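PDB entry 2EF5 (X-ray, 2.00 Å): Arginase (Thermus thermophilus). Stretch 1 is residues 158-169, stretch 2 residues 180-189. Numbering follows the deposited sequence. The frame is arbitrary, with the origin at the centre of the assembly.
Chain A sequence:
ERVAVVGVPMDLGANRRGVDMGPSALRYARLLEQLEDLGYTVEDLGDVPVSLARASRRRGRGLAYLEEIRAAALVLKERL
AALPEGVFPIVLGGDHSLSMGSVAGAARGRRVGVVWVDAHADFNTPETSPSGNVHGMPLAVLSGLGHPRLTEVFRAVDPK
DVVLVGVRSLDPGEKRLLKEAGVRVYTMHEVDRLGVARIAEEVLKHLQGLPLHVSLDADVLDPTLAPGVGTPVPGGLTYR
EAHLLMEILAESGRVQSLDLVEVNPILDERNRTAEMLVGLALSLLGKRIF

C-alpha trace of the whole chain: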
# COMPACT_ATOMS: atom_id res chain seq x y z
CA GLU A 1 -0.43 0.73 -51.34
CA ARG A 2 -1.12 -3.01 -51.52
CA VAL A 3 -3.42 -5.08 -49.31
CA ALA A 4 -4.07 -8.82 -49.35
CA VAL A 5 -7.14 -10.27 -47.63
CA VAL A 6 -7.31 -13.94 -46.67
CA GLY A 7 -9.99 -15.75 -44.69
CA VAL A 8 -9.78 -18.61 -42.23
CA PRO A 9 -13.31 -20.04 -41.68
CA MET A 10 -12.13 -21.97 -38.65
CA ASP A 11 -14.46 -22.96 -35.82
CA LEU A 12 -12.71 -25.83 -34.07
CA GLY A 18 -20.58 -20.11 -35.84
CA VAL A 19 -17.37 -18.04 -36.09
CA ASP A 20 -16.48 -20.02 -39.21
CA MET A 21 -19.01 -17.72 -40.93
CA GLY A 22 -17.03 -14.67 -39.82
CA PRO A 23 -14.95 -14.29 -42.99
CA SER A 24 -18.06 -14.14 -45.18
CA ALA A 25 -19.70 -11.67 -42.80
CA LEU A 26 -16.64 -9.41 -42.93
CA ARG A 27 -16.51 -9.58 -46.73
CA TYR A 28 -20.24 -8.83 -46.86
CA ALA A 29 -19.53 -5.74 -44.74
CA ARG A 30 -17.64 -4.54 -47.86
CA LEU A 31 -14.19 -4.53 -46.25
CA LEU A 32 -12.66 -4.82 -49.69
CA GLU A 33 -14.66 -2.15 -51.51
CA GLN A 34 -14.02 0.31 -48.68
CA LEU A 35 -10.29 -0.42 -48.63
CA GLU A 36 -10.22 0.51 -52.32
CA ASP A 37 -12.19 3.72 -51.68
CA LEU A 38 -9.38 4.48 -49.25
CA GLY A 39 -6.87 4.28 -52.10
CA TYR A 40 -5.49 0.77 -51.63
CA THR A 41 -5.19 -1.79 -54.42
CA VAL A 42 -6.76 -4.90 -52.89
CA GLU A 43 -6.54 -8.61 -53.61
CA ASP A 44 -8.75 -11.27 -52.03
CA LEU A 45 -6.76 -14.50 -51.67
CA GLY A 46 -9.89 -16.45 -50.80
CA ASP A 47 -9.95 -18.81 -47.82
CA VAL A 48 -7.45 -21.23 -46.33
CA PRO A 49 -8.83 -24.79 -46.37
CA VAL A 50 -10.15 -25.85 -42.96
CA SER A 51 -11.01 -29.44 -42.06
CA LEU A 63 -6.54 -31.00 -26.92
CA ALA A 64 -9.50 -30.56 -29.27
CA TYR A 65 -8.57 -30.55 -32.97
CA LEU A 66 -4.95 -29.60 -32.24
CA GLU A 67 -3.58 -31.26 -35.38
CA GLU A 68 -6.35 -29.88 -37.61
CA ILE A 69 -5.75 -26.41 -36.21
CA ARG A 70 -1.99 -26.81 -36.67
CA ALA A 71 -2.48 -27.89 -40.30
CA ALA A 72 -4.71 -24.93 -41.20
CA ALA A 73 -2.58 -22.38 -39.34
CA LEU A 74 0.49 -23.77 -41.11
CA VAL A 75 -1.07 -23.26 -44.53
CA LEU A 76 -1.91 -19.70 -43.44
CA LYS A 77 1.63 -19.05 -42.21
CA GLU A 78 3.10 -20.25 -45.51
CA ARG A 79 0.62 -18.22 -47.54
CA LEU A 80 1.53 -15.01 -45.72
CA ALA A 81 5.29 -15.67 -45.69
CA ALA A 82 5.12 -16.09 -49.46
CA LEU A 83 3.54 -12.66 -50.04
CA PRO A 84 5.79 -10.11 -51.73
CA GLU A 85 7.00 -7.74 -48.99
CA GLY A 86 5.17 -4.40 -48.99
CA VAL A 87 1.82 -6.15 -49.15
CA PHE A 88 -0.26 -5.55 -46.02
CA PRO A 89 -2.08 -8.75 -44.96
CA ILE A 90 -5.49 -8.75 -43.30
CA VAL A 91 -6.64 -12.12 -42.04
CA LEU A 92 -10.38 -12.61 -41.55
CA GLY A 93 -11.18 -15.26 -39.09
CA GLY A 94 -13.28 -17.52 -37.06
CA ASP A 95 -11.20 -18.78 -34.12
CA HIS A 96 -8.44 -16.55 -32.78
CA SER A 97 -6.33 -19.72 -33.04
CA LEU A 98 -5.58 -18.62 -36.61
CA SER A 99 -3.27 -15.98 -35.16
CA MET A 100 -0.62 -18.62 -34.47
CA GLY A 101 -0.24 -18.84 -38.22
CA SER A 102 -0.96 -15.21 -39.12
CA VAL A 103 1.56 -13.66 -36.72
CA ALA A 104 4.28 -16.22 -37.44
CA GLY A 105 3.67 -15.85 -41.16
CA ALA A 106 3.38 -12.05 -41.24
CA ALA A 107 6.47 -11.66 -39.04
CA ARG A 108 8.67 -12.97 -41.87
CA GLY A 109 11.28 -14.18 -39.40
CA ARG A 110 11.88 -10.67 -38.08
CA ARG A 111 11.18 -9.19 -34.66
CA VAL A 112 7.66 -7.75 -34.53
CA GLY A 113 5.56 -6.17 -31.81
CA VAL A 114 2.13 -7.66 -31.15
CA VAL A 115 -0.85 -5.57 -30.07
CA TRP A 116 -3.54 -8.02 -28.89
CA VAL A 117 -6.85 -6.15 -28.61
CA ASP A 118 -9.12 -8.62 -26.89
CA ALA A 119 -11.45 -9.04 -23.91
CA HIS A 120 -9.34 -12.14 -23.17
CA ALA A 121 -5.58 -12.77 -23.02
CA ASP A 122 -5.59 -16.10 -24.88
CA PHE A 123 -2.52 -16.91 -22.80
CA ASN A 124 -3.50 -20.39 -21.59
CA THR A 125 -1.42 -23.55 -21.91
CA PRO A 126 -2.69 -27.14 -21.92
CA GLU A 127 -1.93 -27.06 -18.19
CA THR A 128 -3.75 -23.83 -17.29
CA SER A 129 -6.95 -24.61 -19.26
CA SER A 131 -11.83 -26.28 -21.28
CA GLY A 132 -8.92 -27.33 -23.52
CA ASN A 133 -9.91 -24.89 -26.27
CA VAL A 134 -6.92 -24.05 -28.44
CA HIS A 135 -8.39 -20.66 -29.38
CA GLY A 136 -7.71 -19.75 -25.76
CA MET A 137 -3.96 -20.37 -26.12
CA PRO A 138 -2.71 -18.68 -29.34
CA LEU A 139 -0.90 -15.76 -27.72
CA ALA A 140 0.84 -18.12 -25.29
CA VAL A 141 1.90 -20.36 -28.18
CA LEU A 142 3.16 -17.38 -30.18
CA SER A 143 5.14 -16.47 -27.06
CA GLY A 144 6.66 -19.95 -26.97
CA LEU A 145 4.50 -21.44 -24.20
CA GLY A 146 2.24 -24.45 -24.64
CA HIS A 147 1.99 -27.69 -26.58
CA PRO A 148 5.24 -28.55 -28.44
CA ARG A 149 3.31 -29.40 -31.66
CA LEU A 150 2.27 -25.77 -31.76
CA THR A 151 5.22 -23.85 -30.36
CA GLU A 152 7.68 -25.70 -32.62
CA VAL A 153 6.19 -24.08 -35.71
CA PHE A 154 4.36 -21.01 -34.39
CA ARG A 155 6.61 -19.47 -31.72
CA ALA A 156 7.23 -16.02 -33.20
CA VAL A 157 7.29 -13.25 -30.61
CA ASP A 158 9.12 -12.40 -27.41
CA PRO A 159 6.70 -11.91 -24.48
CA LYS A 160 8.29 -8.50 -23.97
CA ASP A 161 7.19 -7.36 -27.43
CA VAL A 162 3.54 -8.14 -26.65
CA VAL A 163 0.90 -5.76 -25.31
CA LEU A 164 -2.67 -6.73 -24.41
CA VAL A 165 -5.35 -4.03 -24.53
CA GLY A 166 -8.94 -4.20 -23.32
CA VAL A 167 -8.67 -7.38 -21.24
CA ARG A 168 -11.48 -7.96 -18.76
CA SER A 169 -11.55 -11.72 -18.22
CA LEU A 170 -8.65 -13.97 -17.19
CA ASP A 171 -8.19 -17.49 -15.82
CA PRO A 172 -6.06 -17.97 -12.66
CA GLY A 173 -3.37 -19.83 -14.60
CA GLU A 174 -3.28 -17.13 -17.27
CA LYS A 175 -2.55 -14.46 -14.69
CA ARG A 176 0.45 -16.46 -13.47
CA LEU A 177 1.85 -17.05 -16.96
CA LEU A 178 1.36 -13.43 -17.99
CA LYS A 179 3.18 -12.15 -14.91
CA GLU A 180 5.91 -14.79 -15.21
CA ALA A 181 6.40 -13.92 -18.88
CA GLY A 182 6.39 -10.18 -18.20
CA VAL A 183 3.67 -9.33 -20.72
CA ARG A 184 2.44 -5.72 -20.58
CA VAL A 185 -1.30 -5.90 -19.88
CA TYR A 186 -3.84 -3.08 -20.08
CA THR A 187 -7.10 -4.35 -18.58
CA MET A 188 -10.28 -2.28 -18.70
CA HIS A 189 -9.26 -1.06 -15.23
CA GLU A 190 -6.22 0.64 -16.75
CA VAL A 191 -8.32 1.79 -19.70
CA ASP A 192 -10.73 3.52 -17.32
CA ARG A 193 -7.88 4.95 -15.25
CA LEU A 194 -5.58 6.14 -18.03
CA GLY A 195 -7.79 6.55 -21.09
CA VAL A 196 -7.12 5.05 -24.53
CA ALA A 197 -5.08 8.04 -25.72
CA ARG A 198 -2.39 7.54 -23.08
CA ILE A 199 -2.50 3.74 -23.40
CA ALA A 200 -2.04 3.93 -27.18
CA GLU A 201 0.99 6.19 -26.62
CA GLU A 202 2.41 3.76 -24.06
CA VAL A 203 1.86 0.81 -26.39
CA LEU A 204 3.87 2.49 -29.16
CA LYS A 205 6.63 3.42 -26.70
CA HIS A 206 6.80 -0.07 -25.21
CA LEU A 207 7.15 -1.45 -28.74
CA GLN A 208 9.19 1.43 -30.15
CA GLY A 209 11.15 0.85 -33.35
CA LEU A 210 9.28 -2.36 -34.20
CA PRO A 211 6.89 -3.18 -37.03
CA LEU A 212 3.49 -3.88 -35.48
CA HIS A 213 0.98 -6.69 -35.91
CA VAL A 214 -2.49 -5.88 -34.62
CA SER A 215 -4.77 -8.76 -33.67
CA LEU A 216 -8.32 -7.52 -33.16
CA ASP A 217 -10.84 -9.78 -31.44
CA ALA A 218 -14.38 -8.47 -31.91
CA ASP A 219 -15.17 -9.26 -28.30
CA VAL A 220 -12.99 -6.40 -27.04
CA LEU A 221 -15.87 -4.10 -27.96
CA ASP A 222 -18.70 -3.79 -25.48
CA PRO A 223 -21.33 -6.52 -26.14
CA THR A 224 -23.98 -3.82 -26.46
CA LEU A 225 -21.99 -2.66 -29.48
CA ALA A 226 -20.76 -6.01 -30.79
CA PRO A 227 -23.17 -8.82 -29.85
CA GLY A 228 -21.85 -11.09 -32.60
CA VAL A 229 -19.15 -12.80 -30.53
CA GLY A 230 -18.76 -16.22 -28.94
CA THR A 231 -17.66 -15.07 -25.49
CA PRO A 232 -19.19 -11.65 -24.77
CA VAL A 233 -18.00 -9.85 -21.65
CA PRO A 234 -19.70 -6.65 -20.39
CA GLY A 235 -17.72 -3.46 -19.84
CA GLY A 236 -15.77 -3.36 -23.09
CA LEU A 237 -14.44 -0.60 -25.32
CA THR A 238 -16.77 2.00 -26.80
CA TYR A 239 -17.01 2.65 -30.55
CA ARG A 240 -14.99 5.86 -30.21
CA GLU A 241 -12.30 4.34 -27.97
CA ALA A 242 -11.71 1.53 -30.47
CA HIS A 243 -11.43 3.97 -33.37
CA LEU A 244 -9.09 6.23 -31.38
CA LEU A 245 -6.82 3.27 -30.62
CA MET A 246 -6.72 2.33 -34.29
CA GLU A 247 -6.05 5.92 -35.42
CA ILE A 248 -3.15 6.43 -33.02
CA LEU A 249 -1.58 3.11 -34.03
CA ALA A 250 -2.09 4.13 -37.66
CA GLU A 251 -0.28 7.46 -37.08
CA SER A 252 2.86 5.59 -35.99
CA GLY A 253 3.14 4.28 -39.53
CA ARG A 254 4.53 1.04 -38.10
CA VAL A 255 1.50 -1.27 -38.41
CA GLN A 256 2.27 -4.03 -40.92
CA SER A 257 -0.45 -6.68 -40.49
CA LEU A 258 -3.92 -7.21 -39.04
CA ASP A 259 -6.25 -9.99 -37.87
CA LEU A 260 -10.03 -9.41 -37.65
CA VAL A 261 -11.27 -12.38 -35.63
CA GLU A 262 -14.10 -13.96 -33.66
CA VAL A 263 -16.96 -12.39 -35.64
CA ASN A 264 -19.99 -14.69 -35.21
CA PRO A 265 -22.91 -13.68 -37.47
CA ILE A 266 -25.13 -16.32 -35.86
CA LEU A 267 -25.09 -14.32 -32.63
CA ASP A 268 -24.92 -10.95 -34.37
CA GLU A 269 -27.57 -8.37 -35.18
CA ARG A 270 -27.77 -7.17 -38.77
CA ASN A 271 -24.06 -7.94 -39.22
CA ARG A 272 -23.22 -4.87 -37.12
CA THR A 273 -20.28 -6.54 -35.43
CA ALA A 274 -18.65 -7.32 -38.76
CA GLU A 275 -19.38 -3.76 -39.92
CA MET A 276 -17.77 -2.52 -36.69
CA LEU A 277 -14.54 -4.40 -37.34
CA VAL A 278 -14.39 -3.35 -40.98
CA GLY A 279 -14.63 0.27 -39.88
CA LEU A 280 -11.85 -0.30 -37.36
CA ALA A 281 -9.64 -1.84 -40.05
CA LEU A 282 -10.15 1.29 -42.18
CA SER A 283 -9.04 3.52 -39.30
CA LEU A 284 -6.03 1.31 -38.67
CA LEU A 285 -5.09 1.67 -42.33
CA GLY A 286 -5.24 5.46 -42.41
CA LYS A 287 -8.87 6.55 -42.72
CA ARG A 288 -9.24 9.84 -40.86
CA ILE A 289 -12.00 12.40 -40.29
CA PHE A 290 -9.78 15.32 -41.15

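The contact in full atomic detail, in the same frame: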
# COMPACT_ATOMS: atom_id res chain seq x y z
N ASP A 158 8.59 -12.40 -28.76
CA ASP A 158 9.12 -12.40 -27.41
C ASP A 158 8.03 -11.78 -26.54
O ASP A 158 7.47 -10.75 -26.90
CB ASP A 158 10.39 -11.54 -27.34
CG ASP A 158 11.07 -11.60 -25.98
OD1 ASP A 158 10.40 -11.32 -24.96
OD2 ASP A 158 12.27 -11.94 -25.93
N PRO A 159 7.73 -12.41 -25.39
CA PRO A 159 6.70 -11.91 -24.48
C PRO A 159 6.82 -10.42 -24.19
O PRO A 159 5.83 -9.74 -23.92
CB PRO A 159 6.91 -12.75 -23.22
CG PRO A 159 7.41 -14.05 -23.77
CD PRO A 159 8.39 -13.60 -24.84
N LYS A 160 8.05 -9.90 -24.25
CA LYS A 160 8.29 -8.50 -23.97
C LYS A 160 7.90 -7.58 -25.12
O LYS A 160 7.86 -6.36 -24.95
CB LYS A 160 9.76 -8.28 -23.59
CG LYS A 160 10.14 -9.00 -22.30
CD LYS A 160 11.56 -8.66 -21.83
CE LYS A 160 11.85 -9.29 -20.48
NZ LYS A 160 13.20 -8.92 -19.97
N ASP A 161 7.60 -8.16 -26.28
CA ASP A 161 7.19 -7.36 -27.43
C ASP A 161 5.69 -7.55 -27.66
O ASP A 161 5.19 -7.37 -28.77
CB ASP A 161 7.97 -7.77 -28.68
CG ASP A 161 9.46 -7.54 -28.55
OD1 ASP A 161 9.85 -6.50 -27.97
OD2 ASP A 161 10.25 -8.39 -29.02
N VAL A 162 4.99 -7.92 -26.59
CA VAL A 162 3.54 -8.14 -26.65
C VAL A 162 2.82 -7.19 -25.70
O VAL A 162 3.27 -6.95 -24.58
CB VAL A 162 3.16 -9.59 -26.26
CG1 VAL A 162 1.63 -9.73 -26.16
CG2 VAL A 162 3.71 -10.58 -27.29
N VAL A 163 1.70 -6.65 -26.15
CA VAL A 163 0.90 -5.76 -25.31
C VAL A 163 -0.56 -6.14 -25.50
O VAL A 163 -1.03 -6.26 -26.63
CB VAL A 163 1.07 -4.26 -25.69
CG1 VAL A 163 0.22 -3.39 -24.78
CG2 VAL A 163 2.54 -3.84 -25.57
N LEU A 164 -1.26 -6.37 -24.39
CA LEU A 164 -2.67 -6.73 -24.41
C LEU A 164 -3.45 -5.47 -24.05
O LEU A 164 -3.08 -4.75 -23.13
CB LEU A 164 -2.96 -7.81 -23.36
CG LEU A 164 -2.62 -9.26 -23.72
CD1 LEU A 164 -2.59 -10.14 -22.47
CD2 LEU A 164 -3.68 -9.77 -24.70
N VAL A 165 -4.54 -5.21 -24.78
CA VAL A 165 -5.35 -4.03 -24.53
C VAL A 165 -6.83 -4.38 -24.50
O VAL A 165 -7.34 -5.03 -25.42
CB VAL A 165 -5.14 -2.95 -25.63
CG1 VAL A 165 -5.96 -1.69 -25.31
CG2 VAL A 165 -3.65 -2.60 -25.76
N GLY A 166 -7.52 -3.96 -23.44
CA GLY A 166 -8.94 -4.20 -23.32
C GLY A 166 -9.35 -5.45 -22.54
O GLY A 166 -10.53 -5.75 -22.46
N VAL A 167 -8.38 -6.15 -21.97
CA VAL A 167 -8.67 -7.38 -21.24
C VAL A 167 -9.58 -7.17 -20.04
O VAL A 167 -9.41 -6.23 -19.27
CB VAL A 167 -7.36 -8.06 -20.77
CG1 VAL A 167 -7.67 -9.25 -19.90
CG2 VAL A 167 -6.56 -8.50 -21.99
N ARG A 168 -10.56 -8.06 -19.88
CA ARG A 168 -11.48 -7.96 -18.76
C ARG A 168 -11.89 -9.32 -18.21
O ARG A 168 -12.79 -9.42 -17.38
CB ARG A 168 -12.73 -7.16 -19.18
CG ARG A 168 -13.71 -7.93 -20.04
CD ARG A 168 -14.66 -6.99 -20.78
NE ARG A 168 -13.90 -6.26 -21.78
CZ ARG A 168 -14.28 -6.11 -23.05
NH1 ARG A 168 -15.42 -6.62 -23.49
NH2 ARG A 168 -13.48 -5.46 -23.87
N SER A 169 -11.24 -10.38 -18.68
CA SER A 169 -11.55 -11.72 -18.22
C SER A 169 -10.33 -12.63 -18.36
O SER A 169 -9.86 -12.88 -19.48
CB SER A 169 -12.73 -12.30 -19.02
OG SER A 169 -13.08 -13.59 -18.55
N GLU A 180 4.64 -14.09 -15.07
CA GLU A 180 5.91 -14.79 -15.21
C GLU A 180 6.61 -14.34 -16.49
O GLU A 180 7.81 -14.05 -16.48
CB GLU A 180 5.69 -16.30 -15.27
CG GLU A 180 5.69 -17.02 -13.93
CD GLU A 180 5.38 -18.51 -14.07
OE1 GLU A 180 5.90 -19.14 -15.01
OE2 GLU A 180 4.63 -19.04 -13.22
N ALA A 181 5.86 -14.30 -17.58
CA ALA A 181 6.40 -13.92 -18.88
C ALA A 181 6.70 -12.43 -19.01
O ALA A 181 7.44 -12.03 -19.91
CB ALA A 181 5.44 -14.36 -19.99
N GLY A 182 6.13 -11.61 -18.13
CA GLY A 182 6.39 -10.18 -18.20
C GLY A 182 5.66 -9.46 -19.33
O GLY A 182 6.17 -8.50 -19.90
N VAL A 183 4.46 -9.94 -19.66
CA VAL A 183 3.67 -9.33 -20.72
C VAL A 183 2.99 -8.06 -20.20
O VAL A 183 2.41 -8.06 -19.11
CB VAL A 183 2.59 -10.31 -21.23
CG1 VAL A 183 1.65 -9.60 -22.21
CG2 VAL A 183 3.25 -11.51 -21.91
N ARG A 184 3.08 -6.98 -20.97
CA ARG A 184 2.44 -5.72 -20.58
C ARG A 184 0.94 -5.88 -20.83
O ARG A 184 0.52 -6.13 -21.96
CB ARG A 184 3.00 -4.57 -21.42
CG ARG A 184 2.29 -3.22 -21.21
CD ARG A 184 2.47 -2.70 -19.80
NE ARG A 184 3.87 -2.44 -19.49
CZ ARG A 184 4.56 -1.38 -19.93
NH1 ARG A 184 3.97 -0.48 -20.71
NH2 ARG A 184 5.84 -1.24 -19.60
N VAL A 185 0.15 -5.74 -19.78
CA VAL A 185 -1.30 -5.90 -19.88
C VAL A 185 -2.10 -4.66 -19.47
O VAL A 185 -1.92 -4.13 -18.38
CB VAL A 185 -1.78 -7.07 -19.01
CG1 VAL A 185 -3.27 -7.29 -19.20
CG2 VAL A 185 -1.00 -8.34 -19.37
N TYR A 186 -2.98 -4.22 -20.36
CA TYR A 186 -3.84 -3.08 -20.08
C TYR A 186 -5.27 -3.60 -19.98
O TYR A 186 -5.95 -3.78 -20.99
CB TYR A 186 -3.72 -2.02 -21.18
CG TYR A 186 -2.40 -1.27 -21.18
CD1 TYR A 186 -2.13 -0.30 -20.21
CD2 TYR A 186 -1.41 -1.54 -22.13
CE1 TYR A 186 -0.91 0.38 -20.18
CE2 TYR A 186 -0.18 -0.87 -22.11
CZ TYR A 186 0.06 0.09 -21.13
OH TYR A 186 1.28 0.73 -21.07
N THR A 187 -5.74 -3.86 -18.77
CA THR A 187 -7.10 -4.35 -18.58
C THR A 187 -8.02 -3.14 -18.66
O THR A 187 -7.55 -2.00 -18.70
CB THR A 187 -7.30 -5.01 -17.20
OG1 THR A 187 -7.22 -4.00 -16.18
CG2 THR A 187 -6.23 -6.07 -16.94
N MET A 188 -9.33 -3.38 -18.66
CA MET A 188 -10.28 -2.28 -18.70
C MET A 188 -10.10 -1.37 -17.48
O MET A 188 -10.50 -0.20 -17.51
CB MET A 188 -11.71 -2.80 -18.75
CG MET A 188 -12.09 -3.46 -20.07
SD MET A 188 -11.77 -2.40 -21.49
CE MET A 188 -12.80 -0.96 -21.10
N HIS A 189 -9.49 -1.89 -16.42
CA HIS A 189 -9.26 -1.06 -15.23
C HIS A 189 -8.28 0.04 -15.60
O HIS A 189 -8.50 1.21 -15.26
CB HIS A 189 -8.70 -1.90 -14.07
CG HIS A 189 -8.30 -1.09 -12.88
ND1 HIS A 189 -7.06 -0.50 -12.76
CD2 HIS A 189 -8.99 -0.73 -11.78
CE1 HIS A 189 -7.01 0.19 -11.64
NE2 HIS A 189 -8.17 0.07 -11.02
O HOH W 1 5.31 -6.88 -22.81

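What holds the two backbones together? The strands through Leu-164 and Val-185 run parallel, their axes 4.8 Å apart at closest approach. Leu-164 does the central work: its N donates to Arg-184 O (3.0 Å) and its O accepts from Tyr-186 N (2.8 Å). Gly-166 N then donates to Tyr-186 O (2.9 Å), and Met-188 N to Val-167 O (2.9 Å). At the start of the ladder Val-162 O and Arg-184 N are 3.6 Å apart, and a water between them lies 2.7 Å from Val-162 O and accepts from Arg-184 N (2.9 Å).

How do the side chains on the Tyr-186 face settle? Val-163, Val-165, Arg-184 and Tyr-186 share it. With chi1 at -72° (m) and chi2 at -74°, the tyrosine ring presents its edge to Val-163, whose CG1 lies 3.6 Å from Tyr-186 CD2. Arg-184 starts out extended (chi1 t), then folds through two p torsions; its end leads away from stretch 1 and its NH1 donates to Tyr-186 OH (3.0 Å).

What fills the opposite face? Leu-164, in m,t, places CD1 3.9 Å from Val-185 CG2, and Val-167 CB lies 4.4 Å from Val-185 CG1. Before the strand pairing begins, Val-183, chi1 t, meets Val-162 through their CG1 atoms (4.0 Å), and its CG1 is 4.3 Å from Leu-164 CD1, while Pro-159 CB packs against Ala-181 CB (3.9 Å) and Val-183 CG2 (4.1 Å). These are apolar contacts, without directional bonds.

Why is glycine at the corner? The phi/psi of Gly-166, 94/5, would jam a CB against the preceding carbonyl O. Arg-168 curls back with chi1 and chi3 both p, and its NH2 donates to Gly-166 O (3.3 Å). Met-188 chi1 (m) sets CG 3.7 Å from Arg-168 NE; chi2 and chi3 are also m. Beside it, Thr-187 in p caps the following helix, OG1 accepting from His-189 N (3.1 Å).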